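Local coordinates for protein luciferase-like monooxygenase (Streptomyces bottropensis, PDB 4US5) that probably acts as a monooxygenase of the bacterial luciferase-like family, incorporating or reducing molecular oxygen, at residues S86-A91 with F156-R161; I61-I66 with E92-L97; R249-D254 with P273-E278; Q237-T242 with Q319-R324; E201-Y206 with T305-L310. One frame throughout, in Å; residues are numbered along the deposited sequence.

How the contacts relate
All five contacts belong to a TIM-barrel-like chain whose parallel sheet is wrapped by helices. Contacts 1 and 2 share helix 87-100, have centres about 13 Å apart and touch through Pro160 and Arg95; both also touch the second subunit, whereas no other chain touches contacts 3 to 5. Contacts 3 and 4, their centres about 19 Å apart, share helix 233-251 and lie across the centre of the chain from contact 1. Contact 5 joins helix 199-209 to the turn before strand 309-313, which precedes helix 319-332 of contact 4. Along the sequence contacts 1 and 2 interleave, as do 4 and 5, while contact 3 is nested inside both 4 and 5.

Contact 1 (S86-A91 with F156-R161); sequences SPLKVA and FTVSPR. With NA (sodium ion), chain I.
The first turn of helix 87-100 leans on the loop that leads towards strand 167-172, with Leu88 and Ala91 facing Phe156 and Val158. Leu88 divides the work between its methyls: CD2 reaches CE1 of the Phe156 ring at 3.9 Å, approaching obliquely, while CD1 lies 3.9 Å from CG2 of Val158. Its CG is anti to the backbone N (chi1 174°), which carries the fork outward from the helix to the loop. One turn on, Ala91 CB adds a looser touch to Val158 CG1 at 4.3 Å. An alanine in place of Leu88 would probably open a gap between helix and loop and leave both the Phe156 ring and Val158 without the Leu88 methyls that meet them here. The helix start is capped by Ser86, whose OG accepts weak bonds from Leu88 N and Lys89 N and is also bonded to Ala122 O of the second subunit. Directly after Val158 in the loop, the apolar face gives way to a metal site at the subunit interface: Ser159 OG binds a sodium ion at 2.7 Å, together with the carbonyl oxygens of His48, Glu51 and Asn54 of the second subunit.

Contact 2 (I61-I66 with E92-L97); sequences ILIARI and EVFRTL
Ile63 reaches across to two residues of helix 87-100, Phe94 and Leu97, by separate branches. From CB, the CG2 methyl stands anti to the backbone N and settles against Leu97, 3.9 Å from its CD1. The other branch runs through CG1, on the backbone N side (chi1 -64°), to the CD1 tip, which comes 4.2 Å from Phe94 CE2 and equally near CZ; this approach to the ring is oblique. The Ile63 chain crosses both Phe94 and Leu97 at roughly a right angle. The second methyl of Leu97, CD2, is pressed on Ala64, 3.6 Å from CA and 3.8 Å from CB. Leu97 CD1 meanwhile lies over one face of the Phe94 ring, 3.8 Å above the plane and shifted toward the rim, and is likely to limit the turning of the ring. Near the start of 92-97, Glu92 O is gripped by two donors from opposite faces of its plane, Thr96 N and Thr96 OG1, the hydroxyl at 2.8 Å. The two helical segments run almost parallel, 6° apart, with their axes 10.9 Å from each other. Strand 74-81 lies between them in the chain and beneath them in the fold, where Val75 meets Ile63 and Val80 meets Phe94; helix 21-38 packs on Leu62 and Ile66, and the second subunit meets Ile61 and Thr96.

Contact 3 (R249-D254 with P273-E278); sequences RMSQGD and PDPLAE
The flat end of Gln252 meets the ring of Pro273, its CD 4.0 Å from Pro273 CG, the two side chains crossing at about a right angle. Other flat groups are engaged within each segment. The carboxylate of Asp274 is approached from above its plane by Ala277 N, 3.2 Å from OD1, and forms an Asx motif, while its OD2 is in a salt bridge with Arg244. The carboxylate of Glu278 is likewise met from above, Asp274 N lying 2.9 Å from OE2, so that the chain from Asp274 to Glu278 is tied back on itself. Over the guanidinium of Arg249, Asp254 OD2 sits well out of the plane, 4.0 Å from NE, a long pairing of charges with no N-H aimed at it; the same oxygen is also in a salt bridge with Arg256.

Ser251 makes the second touch across the contact. Its OG is 3.7 Å from Pro273 CB, and its CB is 4.0 Å from Pro275 CG; the hydroxyl itself is hydrogen-bonded to Arg248 O. The helix closes here in a Schellman motif: Asp254 N bonds to Arg249 O and Gly253 N to Met250 O, with Gly253 taking a positive phi of 75°. Packing is light and lies at the surface. Helix 233-251 thus ends against the loop between helix 261-268 and strand 286-289; Leu276 of that loop lies back along the helix, on Tyr240, Arg244 and His247, and Asp274 touches Met268 of helix 261-268.

Contact 4 (Q237-T242 with Q319-R324); sequences QRVYAT and QRDRLR
Arg238 stretches out to Asp321 because its CG is anti to the backbone N (chi1 173°) and the chain stays extended to NE, while Asp321 turns its CG to the side of its own backbone N (chi1 -71°). The meeting is a salt bridge with a weak hydrogen bond, Arg238 NH1 to Asp321 OD2 at 3.5 Å; Arg238 also bridges to Asp262, its stronger partner, through NE and to Glu235 through NH1. OD2 lies at the edge of the guanidinium, near its plane, although the guanidinium and carboxylate planes stand 83° apart. The firmer grip on Asp321 comes from its own helix, where Arg324 NH2 meets OD1 at 2.7 Å, nearly in line with the C-O bond. The Arg324 guanidinium also has Arg320 O over the centre of one face, 3.4 Å above it. Val239 CG2 meets the carboxylate obliquely, 3.8 Å from Asp321 OD2. A leucine in place of Asp321 would probably leave Arg324 without its charged mate in this network. Helix 233-251 is joined in this way to the first turn of helix 319-332, with Ile316 of the preceding loop touching both Val239 and Asp321, helix 261-268 beside Arg238 and Ala241, and helix 21-38 next to Arg322 and Leu323.

Contact 5 (E201-Y206 with T305-L310); sequences EAMDTY and TGAEEL
Met203, modelled as selenomethionine, is packed closely on Thr305 through CB, CG and CE, the selenium bowing away between them. Its CB lies 3.7 Å from Thr305 CB, CG is 3.9 Å from Thr305 CG2, and the terminal CE curls back to within 3.6 Å of Thr305 CB. That return is made by bends at chi2 (-76°) and chi3 (-89°), which fold the chain over the threonine instead of past it. Thr305 is fixed in turn by its hydroxyl, hydrogen-bonded to Met301 O one helical turn back. The contact slackens further along: CE reaches Ala307 CB at 4.0 Å, a light touch on a partly exposed residue. Between the two parts the chain leaves helix 291-305 at Gly306, where phi is positive (72°), and enters strand 309-313. Met203 also touches Pro221 and Tyr190, and the strand pairs in parallel with strands 6-11 and 221-229. A helix side chain packed on the end of helix 291-305 and the turn into strand 309-313 is consistent with the layering of a TIM-barrel fold, helices outside a parallel barrel.

Contact 1 (S86-A91 with F156-R161)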
# COMPACT_ATOMS: atom_id res chain seq x y z
N SER B 86 6.24 0.46 12.72
CA SER B 86 6.90 -0.80 13.06
C SER B 86 7.77 -1.24 11.91
O SER B 86 7.30 -1.32 10.79
CB SER B 86 5.84 -1.87 13.32
OG SER B 86 6.40 -3.15 13.29
N PRO B 87 9.06 -1.56 12.18
CA PRO B 87 9.88 -2.12 11.12
C PRO B 87 9.35 -3.43 10.52
O PRO B 87 9.58 -3.69 9.36
CB PRO B 87 11.24 -2.30 11.78
CG PRO B 87 11.26 -1.26 12.86
CD PRO B 87 9.86 -1.25 13.38
N LEU B 88 8.61 -4.22 11.29
CA LEU B 88 8.03 -5.43 10.76
C LEU B 88 6.93 -5.11 9.74
O LEU B 88 6.84 -5.74 8.70
CB LEU B 88 7.44 -6.28 11.87
CG LEU B 88 6.68 -7.52 11.40
CD1 LEU B 88 7.54 -8.43 10.53
CD2 LEU B 88 6.15 -8.26 12.61
N LYS B 89 6.09 -4.16 10.08
CA LYS B 89 5.05 -3.72 9.14
C LYS B 89 5.65 -3.25 7.85
O LYS B 89 5.21 -3.64 6.78
CB LYS B 89 4.21 -2.62 9.77
CG LYS B 89 3.19 -1.97 8.82
CD LYS B 89 2.27 -2.98 8.17
CE LYS B 89 1.19 -2.26 7.35
NZ LYS B 89 0.24 -3.21 6.71
N VAL B 90 6.65 -2.39 7.92
CA VAL B 90 7.31 -1.95 6.70
C VAL B 90 7.89 -3.11 5.88
O VAL B 90 7.77 -3.15 4.65
CB VAL B 90 8.39 -0.88 7.02
CG1 VAL B 90 9.17 -0.48 5.77
CG2 VAL B 90 7.73 0.34 7.63
N ALA B 91 8.55 -4.04 6.57
CA ALA B 91 9.10 -5.22 5.92
C ALA B 91 8.02 -6.02 5.20
O ALA B 91 8.20 -6.43 4.07
CB ALA B 91 9.84 -6.09 6.94
N PHE B 156 9.22 -16.14 14.27
CA PHE B 156 8.11 -16.19 13.31
C PHE B 156 8.60 -15.80 11.93
O PHE B 156 9.69 -15.24 11.79
CB PHE B 156 6.96 -15.28 13.78
CG PHE B 156 7.38 -13.85 14.06
CD1 PHE B 156 7.61 -12.97 13.02
CD2 PHE B 156 7.54 -13.39 15.36
CE1 PHE B 156 8.01 -11.68 13.26
CE2 PHE B 156 7.94 -12.08 15.62
CZ PHE B 156 8.17 -11.22 14.55
N THR B 157 7.80 -16.08 10.91
CA THR B 157 8.13 -15.72 9.53
C THR B 157 7.58 -14.35 9.13
O THR B 157 6.56 -13.89 9.64
CB THR B 157 7.61 -16.77 8.53
OG1 THR B 157 6.18 -16.85 8.60
CG2 THR B 157 8.23 -18.14 8.86
N VAL B 158 8.27 -13.71 8.20
CA VAL B 158 7.84 -12.45 7.66
C VAL B 158 7.20 -12.71 6.30
O VAL B 158 7.89 -12.95 5.30
CB VAL B 158 9.02 -11.47 7.55
CG1 VAL B 158 8.57 -10.15 6.97
CG2 VAL B 158 9.64 -11.26 8.94
N SER B 159 5.87 -12.70 6.28
CA SER B 159 5.14 -12.96 5.06
C SER B 159 5.12 -11.78 4.13
O SER B 159 5.20 -10.63 4.57
CB SER B 159 3.68 -13.25 5.37
OG SER B 159 3.53 -14.25 6.32
N PRO B 160 5.01 -12.02 2.84
CA PRO B 160 5.14 -13.28 2.14
C PRO B 160 6.61 -13.56 1.87
O PRO B 160 7.33 -12.66 1.40
CB PRO B 160 4.40 -13.05 0.84
CG PRO B 160 4.40 -11.57 0.63
CD PRO B 160 4.60 -10.92 1.94
N ARG B 161 7.05 -14.78 2.15
CA ARG B 161 8.42 -15.19 1.85
C ARG B 161 8.62 -15.46 0.38
O ARG B 161 7.83 -16.16 -0.24
CB ARG B 161 8.77 -16.48 2.62
CG ARG B 161 8.59 -16.39 4.12
CD ARG B 161 9.07 -17.66 4.85
NE ARG B 161 8.40 -18.86 4.37
CZ ARG B 161 8.56 -20.07 4.90
NH1 ARG B 161 9.37 -20.27 5.93
NH2 ARG B 161 7.89 -21.10 4.38
NA NA I . 0.84 -14.56 6.36

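Contact 2 (I61-I66 with E92-L97)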
# COMPACT_ATOMS: atom_id res chain seq x y z
N ILE B 61 1.29 2.79 -1.55
CA ILE B 61 0.07 2.63 -2.38
C ILE B 61 0.35 3.05 -3.82
O ILE B 61 -0.01 2.32 -4.78
CB ILE B 61 -1.10 3.47 -1.81
CG1 ILE B 61 -1.47 2.98 -0.39
CG2 ILE B 61 -2.29 3.41 -2.77
CD1 ILE B 61 -1.87 1.52 -0.32
N LEU B 62 1.03 4.18 -4.00
CA LEU B 62 1.39 4.60 -5.34
C LEU B 62 2.45 3.68 -6.00
O LEU B 62 2.40 3.43 -7.18
CB LEU B 62 1.86 6.07 -5.32
CG LEU B 62 1.85 6.81 -6.65
CD1 LEU B 62 0.49 6.82 -7.31
CD2 LEU B 62 2.38 8.23 -6.54
N ILE B 63 3.38 3.15 -5.19
CA ILE B 63 4.33 2.16 -5.67
C ILE B 63 3.62 0.93 -6.21
O ILE B 63 3.93 0.43 -7.31
CB ILE B 63 5.35 1.78 -4.57
CG1 ILE B 63 6.19 3.01 -4.22
CG2 ILE B 63 6.21 0.63 -5.02
CD1 ILE B 63 6.81 2.91 -2.87
N ALA B 64 2.65 0.44 -5.48
CA ALA B 64 1.91 -0.75 -5.90
C ALA B 64 1.25 -0.54 -7.26
O ALA B 64 1.20 -1.45 -8.10
CB ALA B 64 0.87 -1.07 -4.84
N ARG B 65 0.75 0.66 -7.49
CA ARG B 65 0.13 0.99 -8.77
C ARG B 65 1.15 1.19 -9.87
O ARG B 65 1.02 0.65 -10.96
CB ARG B 65 -0.75 2.21 -8.62
CG ARG B 65 -1.33 2.74 -9.94
CD ARG B 65 -2.16 1.69 -10.67
NE ARG B 65 -2.76 2.27 -11.85
CZ ARG B 65 -3.75 3.16 -11.86
NH1 ARG B 65 -4.39 3.49 -10.76
NH2 ARG B 65 -4.13 3.72 -13.02
N ILE B 66 2.15 2.02 -9.60
CA ILE B 66 3.11 2.39 -10.64
C ILE B 66 3.94 1.21 -11.12
O ILE B 66 4.24 1.13 -12.31
CB ILE B 66 4.03 3.56 -10.17
CG1 ILE B 66 3.18 4.85 -10.15
CG2 ILE B 66 5.28 3.66 -11.05
CD1 ILE B 66 3.88 6.06 -9.59
N GLU B 92 6.90 -6.24 5.87
CA GLU B 92 5.78 -6.96 5.27
C GLU B 92 5.23 -6.26 4.02
O GLU B 92 4.98 -6.88 3.00
CB GLU B 92 4.64 -7.10 6.25
CG GLU B 92 4.88 -8.06 7.37
CD GLU B 92 3.71 -8.13 8.32
OE1 GLU B 92 2.99 -7.10 8.46
OE2 GLU B 92 3.58 -9.20 9.02
N VAL B 93 5.05 -4.95 4.13
CA VAL B 93 4.54 -4.16 3.00
C VAL B 93 5.47 -4.33 1.79
O VAL B 93 5.02 -4.58 0.67
CB VAL B 93 4.41 -2.68 3.41
CG1 VAL B 93 4.22 -1.75 2.22
CG2 VAL B 93 3.22 -2.50 4.39
N PHE B 94 6.76 -4.19 2.01
CA PHE B 94 7.68 -4.20 0.91
C PHE B 94 7.99 -5.60 0.42
O PHE B 94 8.29 -5.78 -0.74
CB PHE B 94 8.91 -3.33 1.19
CG PHE B 94 8.61 -1.84 1.01
CD1 PHE B 94 7.85 -1.17 1.94
CD2 PHE B 94 8.95 -1.21 -0.15
CE1 PHE B 94 7.52 0.16 1.75
CE2 PHE B 94 8.62 0.12 -0.36
CZ PHE B 94 7.88 0.81 0.57
N ARG B 95 7.86 -6.61 1.30
CA ARG B 95 7.88 -7.99 0.84
C ARG B 95 6.68 -8.30 -0.07
O ARG B 95 6.80 -9.08 -1.00
CB ARG B 95 7.92 -8.98 2.03
CG ARG B 95 9.28 -9.03 2.77
CD ARG B 95 9.63 -10.43 3.22
NE ARG B 95 9.96 -11.12 2.00
CZ ARG B 95 11.17 -11.14 1.46
NH1 ARG B 95 12.23 -10.64 2.08
NH2 ARG B 95 11.32 -11.69 0.28
N THR B 96 5.52 -7.75 0.26
CA THR B 96 4.33 -7.93 -0.57
C THR B 96 4.56 -7.29 -1.95
O THR B 96 4.34 -7.92 -2.99
CB THR B 96 3.06 -7.34 0.13
OG1 THR B 96 2.92 -7.91 1.45
CG2 THR B 96 1.82 -7.63 -0.69
N LEU B 97 5.15 -6.10 -1.98
CA LEU B 97 5.50 -5.46 -3.24
C LEU B 97 6.47 -6.31 -4.02
O LEU B 97 6.31 -6.50 -5.22
CB LEU B 97 6.06 -4.05 -3.00
CG LEU B 97 5.02 -2.99 -2.57
CD1 LEU B 97 5.69 -1.75 -2.02
CD2 LEU B 97 4.12 -2.60 -3.72

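Contact 3 (R249-D254 with P273-E278)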
# COMPACT_ATOMS: atom_id res chain seq x y z
N ARG B 249 6.29 32.87 -0.95
CA ARG B 249 5.05 32.74 -0.23
C ARG B 249 5.23 31.98 1.06
O ARG B 249 4.75 32.39 2.09
CB ARG B 249 4.01 32.03 -1.11
CG ARG B 249 3.42 32.89 -2.19
CD ARG B 249 2.42 32.06 -2.97
NE ARG B 249 1.70 32.80 -3.98
CZ ARG B 249 0.77 32.26 -4.76
NH1 ARG B 249 0.53 30.93 -4.69
NH2 ARG B 249 0.14 32.99 -5.64
N MSE B 250 5.98 30.89 1.01
CA MSE B 250 6.22 30.10 2.22
C MSE B 250 6.99 30.92 3.25
O MSE B 250 6.74 30.80 4.45
CB MSE B 250 6.97 28.81 1.92
CG MSE B 250 6.16 27.84 1.05
SE MSE B 250 4.64 27.03 2.02
CE MSE B 250 5.60 25.71 3.14
N SER B 251 7.90 31.77 2.80
CA SER B 251 8.68 32.59 3.74
C SER B 251 7.78 33.58 4.48
O SER B 251 8.14 34.07 5.54
CB SER B 251 9.83 33.34 3.04
OG SER B 251 9.39 34.41 2.22
N GLN B 252 6.61 33.87 3.90
CA GLN B 252 5.64 34.82 4.50
C GLN B 252 4.48 34.10 5.22
O GLN B 252 3.53 34.75 5.66
CB GLN B 252 5.08 35.71 3.40
CG GLN B 252 6.13 36.56 2.71
CD GLN B 252 5.60 37.25 1.50
OE1 GLN B 252 5.28 36.62 0.48
NE2 GLN B 252 5.46 38.56 1.60
N GLY B 253 4.57 32.78 5.34
CA GLY B 253 3.53 31.95 5.95
C GLY B 253 2.29 31.76 5.08
O GLY B 253 1.23 31.39 5.58
N ASP B 254 2.45 31.97 3.78
CA ASP B 254 1.38 31.88 2.80
C ASP B 254 1.50 30.49 2.18
O ASP B 254 2.32 30.28 1.27
CB ASP B 254 1.55 32.99 1.79
CG ASP B 254 0.54 32.97 0.68
OD1 ASP B 254 -0.40 32.16 0.71
OD2 ASP B 254 0.70 33.79 -0.25
N PRO B 273 10.32 39.33 -0.87
CA PRO B 273 11.26 38.28 -0.56
C PRO B 273 11.58 37.43 -1.79
O PRO B 273 10.70 37.12 -2.60
CB PRO B 273 10.53 37.45 0.51
CG PRO B 273 9.44 38.33 1.04
CD PRO B 273 9.06 39.22 -0.09
N ASP B 274 12.86 37.11 -1.94
CA ASP B 274 13.30 36.11 -2.91
C ASP B 274 14.36 35.26 -2.20
O ASP B 274 15.57 35.45 -2.42
CB ASP B 274 13.84 36.79 -4.16
CG ASP B 274 14.01 35.83 -5.33
OD1 ASP B 274 14.10 34.60 -5.10
OD2 ASP B 274 14.05 36.31 -6.47
N PRO B 275 13.92 34.38 -1.29
CA PRO B 275 14.83 33.53 -0.54
C PRO B 275 15.83 32.78 -1.43
O PRO B 275 16.98 32.65 -1.05
CB PRO B 275 13.91 32.52 0.15
CG PRO B 275 12.58 33.15 0.18
CD PRO B 275 12.51 34.07 -1.00
N LEU B 276 15.40 32.35 -2.61
CA LEU B 276 16.30 31.59 -3.48
C LEU B 276 17.43 32.47 -4.06
O LEU B 276 18.54 32.00 -4.29
CB LEU B 276 15.53 30.92 -4.60
CG LEU B 276 14.46 29.95 -4.14
CD1 LEU B 276 13.71 29.39 -5.33
CD2 LEU B 276 15.06 28.84 -3.29
N ALA B 277 17.13 33.74 -4.30
CA ALA B 277 18.14 34.68 -4.81
C ALA B 277 19.09 35.12 -3.70
O ALA B 277 20.21 35.52 -3.97
CB ALA B 277 17.45 35.90 -5.42
N GLU B 278 18.63 35.09 -2.46
CA GLU B 278 19.33 35.70 -1.31
C GLU B 278 20.29 34.71 -0.65
O GLU B 278 20.94 35.05 0.34
CB GLU B 278 18.30 36.24 -0.26
CG GLU B 278 17.39 37.37 -0.77
CD GLU B 278 16.01 37.45 -0.08
OE1 GLU B 278 15.79 36.78 0.95
OE2 GLU B 278 15.12 38.21 -0.59

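Contact 4 (Q237-T242 with Q319-R324)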
# COMPACT_ATOMS: atom_id res chain seq x y z
N GLN B 237 13.48 29.66 -17.20
CA GLN B 237 13.26 30.64 -16.12
C GLN B 237 11.79 30.88 -15.87
O GLN B 237 11.37 31.05 -14.73
CB GLN B 237 13.95 31.98 -16.42
CG GLN B 237 15.47 31.93 -16.25
CD GLN B 237 15.88 31.58 -14.83
OE1 GLN B 237 15.31 32.08 -13.86
NE2 GLN B 237 16.85 30.73 -14.71
N ARG B 238 11.00 30.89 -16.94
CA ARG B 238 9.56 31.04 -16.81
C ARG B 238 8.97 29.86 -15.98
O ARG B 238 8.22 30.08 -15.03
CB ARG B 238 8.90 31.09 -18.17
CG ARG B 238 7.37 31.07 -18.15
CD ARG B 238 6.75 30.94 -19.54
NE ARG B 238 5.33 30.56 -19.40
CZ ARG B 238 4.86 29.32 -19.29
NH1 ARG B 238 5.64 28.26 -19.43
NH2 ARG B 238 3.56 29.15 -19.11
N VAL B 239 9.31 28.65 -16.36
CA VAL B 239 8.80 27.43 -15.64
C VAL B 239 9.28 27.46 -14.15
O VAL B 239 8.52 27.11 -13.23
CB VAL B 239 9.22 26.13 -16.37
CG1 VAL B 239 8.74 24.90 -15.60
CG2 VAL B 239 8.68 26.11 -17.79
N TYR B 240 10.49 27.94 -13.91
CA TYR B 240 11.08 28.03 -12.57
C TYR B 240 10.42 29.06 -11.66
O TYR B 240 10.51 28.97 -10.46
CB TYR B 240 12.58 28.39 -12.73
CG TYR B 240 13.37 28.51 -11.47
CD1 TYR B 240 13.34 27.51 -10.49
CD2 TYR B 240 14.24 29.60 -11.28
CE1 TYR B 240 14.11 27.61 -9.34
CE2 TYR B 240 15.04 29.68 -10.14
CZ TYR B 240 14.97 28.69 -9.19
OH TYR B 240 15.74 28.82 -8.06
N ALA B 241 9.74 30.03 -12.25
CA ALA B 241 9.11 31.10 -11.48
C ALA B 241 8.10 30.57 -10.45
O ALA B 241 7.96 31.11 -9.36
CB ALA B 241 8.45 32.09 -12.42
N THR B 242 7.37 29.52 -10.82
CA THR B 242 6.51 28.79 -9.88
C THR B 242 7.22 28.47 -8.58
O THR B 242 6.70 28.75 -7.47
CB THR B 242 6.03 27.48 -10.54
OG1 THR B 242 5.13 27.80 -11.59
CG2 THR B 242 5.37 26.51 -9.55
N GLN B 319 1.80 20.02 -16.02
CA GLN B 319 2.23 18.71 -16.44
C GLN B 319 2.93 18.71 -17.80
O GLN B 319 3.86 17.94 -18.01
CB GLN B 319 1.05 17.74 -16.42
CG GLN B 319 1.34 16.33 -16.88
CD GLN B 319 2.10 15.48 -15.87
OE1 GLN B 319 2.78 15.98 -15.00
NE2 GLN B 319 2.05 14.17 -16.07
N ARG B 320 2.47 19.54 -18.74
CA ARG B 320 3.09 19.55 -20.07
C ARG B 320 4.53 20.09 -19.99
O ARG B 320 5.43 19.59 -20.67
CB ARG B 320 2.27 20.40 -21.06
CG ARG B 320 0.84 19.92 -21.30
CD ARG B 320 -0.10 20.97 -21.86
NE ARG B 320 -0.50 21.95 -20.85
CZ ARG B 320 -1.39 22.94 -21.04
NH1 ARG B 320 -2.00 23.08 -22.21
NH2 ARG B 320 -1.66 23.78 -20.06
N ASP B 321 4.73 21.11 -19.19
CA ASP B 321 6.06 21.64 -18.93
C ASP B 321 6.92 20.58 -18.20
O ASP B 321 8.13 20.46 -18.43
CB ASP B 321 5.99 22.92 -18.08
CG ASP B 321 5.43 24.10 -18.86
OD1 ASP B 321 5.42 24.04 -20.12
OD2 ASP B 321 5.02 25.07 -18.19
N ARG B 322 6.31 19.87 -17.27
CA ARG B 322 7.04 18.92 -16.48
C ARG B 322 7.53 17.74 -17.31
O ARG B 322 8.69 17.35 -17.22
CB ARG B 322 6.16 18.42 -15.35
CG ARG B 322 6.93 17.59 -14.34
CD ARG B 322 5.99 16.85 -13.40
NE ARG B 322 6.71 16.47 -12.20
CZ ARG B 322 6.22 15.67 -11.26
NH1 ARG B 322 5.01 15.15 -11.37
NH2 ARG B 322 6.95 15.41 -10.19
N LEU B 323 6.64 17.13 -18.09
CA LEU B 323 7.02 16.05 -18.96
C LEU B 323 8.13 16.46 -19.93
O LEU B 323 9.11 15.73 -20.12
CB LEU B 323 5.80 15.51 -19.73
CG LEU B 323 4.74 14.86 -18.87
CD1 LEU B 323 3.54 14.46 -19.69
CD2 LEU B 323 5.27 13.66 -18.10
N ARG B 324 8.03 17.68 -20.45
CA ARG B 324 9.07 18.24 -21.32
C ARG B 324 10.43 18.26 -20.63
O ARG B 324 11.45 17.89 -21.24
CB ARG B 324 8.73 19.67 -21.84
CG ARG B 324 7.99 19.67 -23.18
CD ARG B 324 7.81 21.04 -23.82
NE ARG B 324 6.93 21.89 -23.04
CZ ARG B 324 5.60 21.94 -23.19
NH1 ARG B 324 4.99 21.21 -24.13
NH2 ARG B 324 4.89 22.75 -22.44

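Contact 5 (E201-Y206 with T305-L310)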
# COMPACT_ATOMS: atom_id res chain seq x y z
N GLU B 201 30.59 17.84 1.23
CA GLU B 201 31.11 17.18 2.44
C GLU B 201 30.41 15.87 2.71
O GLU B 201 31.06 14.86 3.05
CB GLU B 201 31.00 18.10 3.68
CG GLU B 201 31.52 17.46 4.96
CD GLU B 201 31.35 18.32 6.21
OE1 GLU B 201 30.95 19.49 6.12
OE2 GLU B 201 31.64 17.80 7.30
N ALA B 202 29.08 15.87 2.60
CA ALA B 202 28.30 14.67 2.85
C ALA B 202 28.66 13.53 1.92
O ALA B 202 28.87 12.42 2.38
CB ALA B 202 26.80 14.98 2.77
N MSE B 203 28.77 13.81 0.63
CA MSE B 203 29.08 12.80 -0.34
C MSE B 203 30.53 12.32 -0.18
O MSE B 203 30.82 11.15 -0.35
CB MSE B 203 28.75 13.28 -1.74
CG MSE B 203 27.24 13.58 -1.89
SE MSE B 203 26.23 11.88 -2.04
CE MSE B 203 26.33 11.69 -3.99
N ASP B 204 31.43 13.25 0.15
CA ASP B 204 32.84 12.86 0.47
C ASP B 204 32.88 11.92 1.67
O ASP B 204 33.54 10.88 1.63
CB ASP B 204 33.69 14.10 0.76
CG ASP B 204 34.10 14.85 -0.50
OD1 ASP B 204 33.92 14.30 -1.60
OD2 ASP B 204 34.59 16.00 -0.38
N THR B 205 32.17 12.30 2.73
CA THR B 205 32.10 11.53 3.98
C THR B 205 31.53 10.14 3.78
O THR B 205 32.08 9.14 4.29
CB THR B 205 31.27 12.28 5.03
OG1 THR B 205 31.95 13.50 5.35
CG2 THR B 205 31.11 11.47 6.31
N TYR B 206 30.45 10.05 3.01
CA TYR B 206 29.86 8.76 2.68
C TYR B 206 30.88 7.81 2.06
O TYR B 206 31.01 6.65 2.49
CB TYR B 206 28.68 8.94 1.69
CG TYR B 206 28.12 7.65 1.19
CD1 TYR B 206 27.57 6.72 2.07
CD2 TYR B 206 28.07 7.36 -0.15
CE1 TYR B 206 27.03 5.52 1.61
CE2 TYR B 206 27.54 6.17 -0.62
CZ TYR B 206 27.02 5.26 0.26
OH TYR B 206 26.48 4.08 -0.22
N THR B 305 30.77 14.53 -6.56
CA THR B 305 30.20 13.77 -5.49
C THR B 305 30.34 12.27 -5.66
O THR B 305 30.03 11.53 -4.74
CB THR B 305 28.70 14.11 -5.34
OG1 THR B 305 28.04 13.86 -6.59
CG2 THR B 305 28.53 15.59 -4.93
N GLY B 306 30.76 11.82 -6.84
CA GLY B 306 30.81 10.41 -7.16
C GLY B 306 29.43 9.81 -7.37
O GLY B 306 29.28 8.60 -7.31
N ALA B 307 28.44 10.64 -7.66
CA ALA B 307 27.07 10.16 -7.85
C ALA B 307 26.99 9.30 -9.12
O ALA B 307 27.48 9.69 -10.16
CB ALA B 307 26.11 11.32 -7.93
N GLU B 308 26.38 8.12 -8.99
CA GLU B 308 26.12 7.22 -10.09
C GLU B 308 24.83 7.60 -10.86
O GLU B 308 24.70 7.34 -12.06
CB GLU B 308 25.95 5.80 -9.53
CG GLU B 308 27.15 5.28 -8.74
CD GLU B 308 26.89 3.92 -8.11
OE1 GLU B 308 25.73 3.44 -8.15
OE2 GLU B 308 27.84 3.32 -7.57
N GLU B 309 23.90 8.22 -10.13
CA GLU B 309 22.61 8.61 -10.67
C GLU B 309 22.20 9.89 -10.05
O GLU B 309 22.59 10.21 -8.92
CB GLU B 309 21.44 7.62 -10.34
CG GLU B 309 21.71 6.20 -10.59
CD GLU B 309 20.61 5.29 -10.09
OE1 GLU B 309 19.42 5.69 -9.89
OE2 GLU B 309 20.96 4.11 -9.95
N LEU B 310 21.34 10.61 -10.77
CA LEU B 310 20.71 11.79 -10.27
C LEU B 310 19.26 11.43 -10.07
O LEU B 310 18.59 11.01 -11.04
CB LEU B 310 20.83 12.94 -11.24
CG LEU B 310 22.27 13.33 -11.61
CD1 LEU B 310 22.31 14.31 -12.75
CD2 LEU B 310 22.98 13.88 -10.39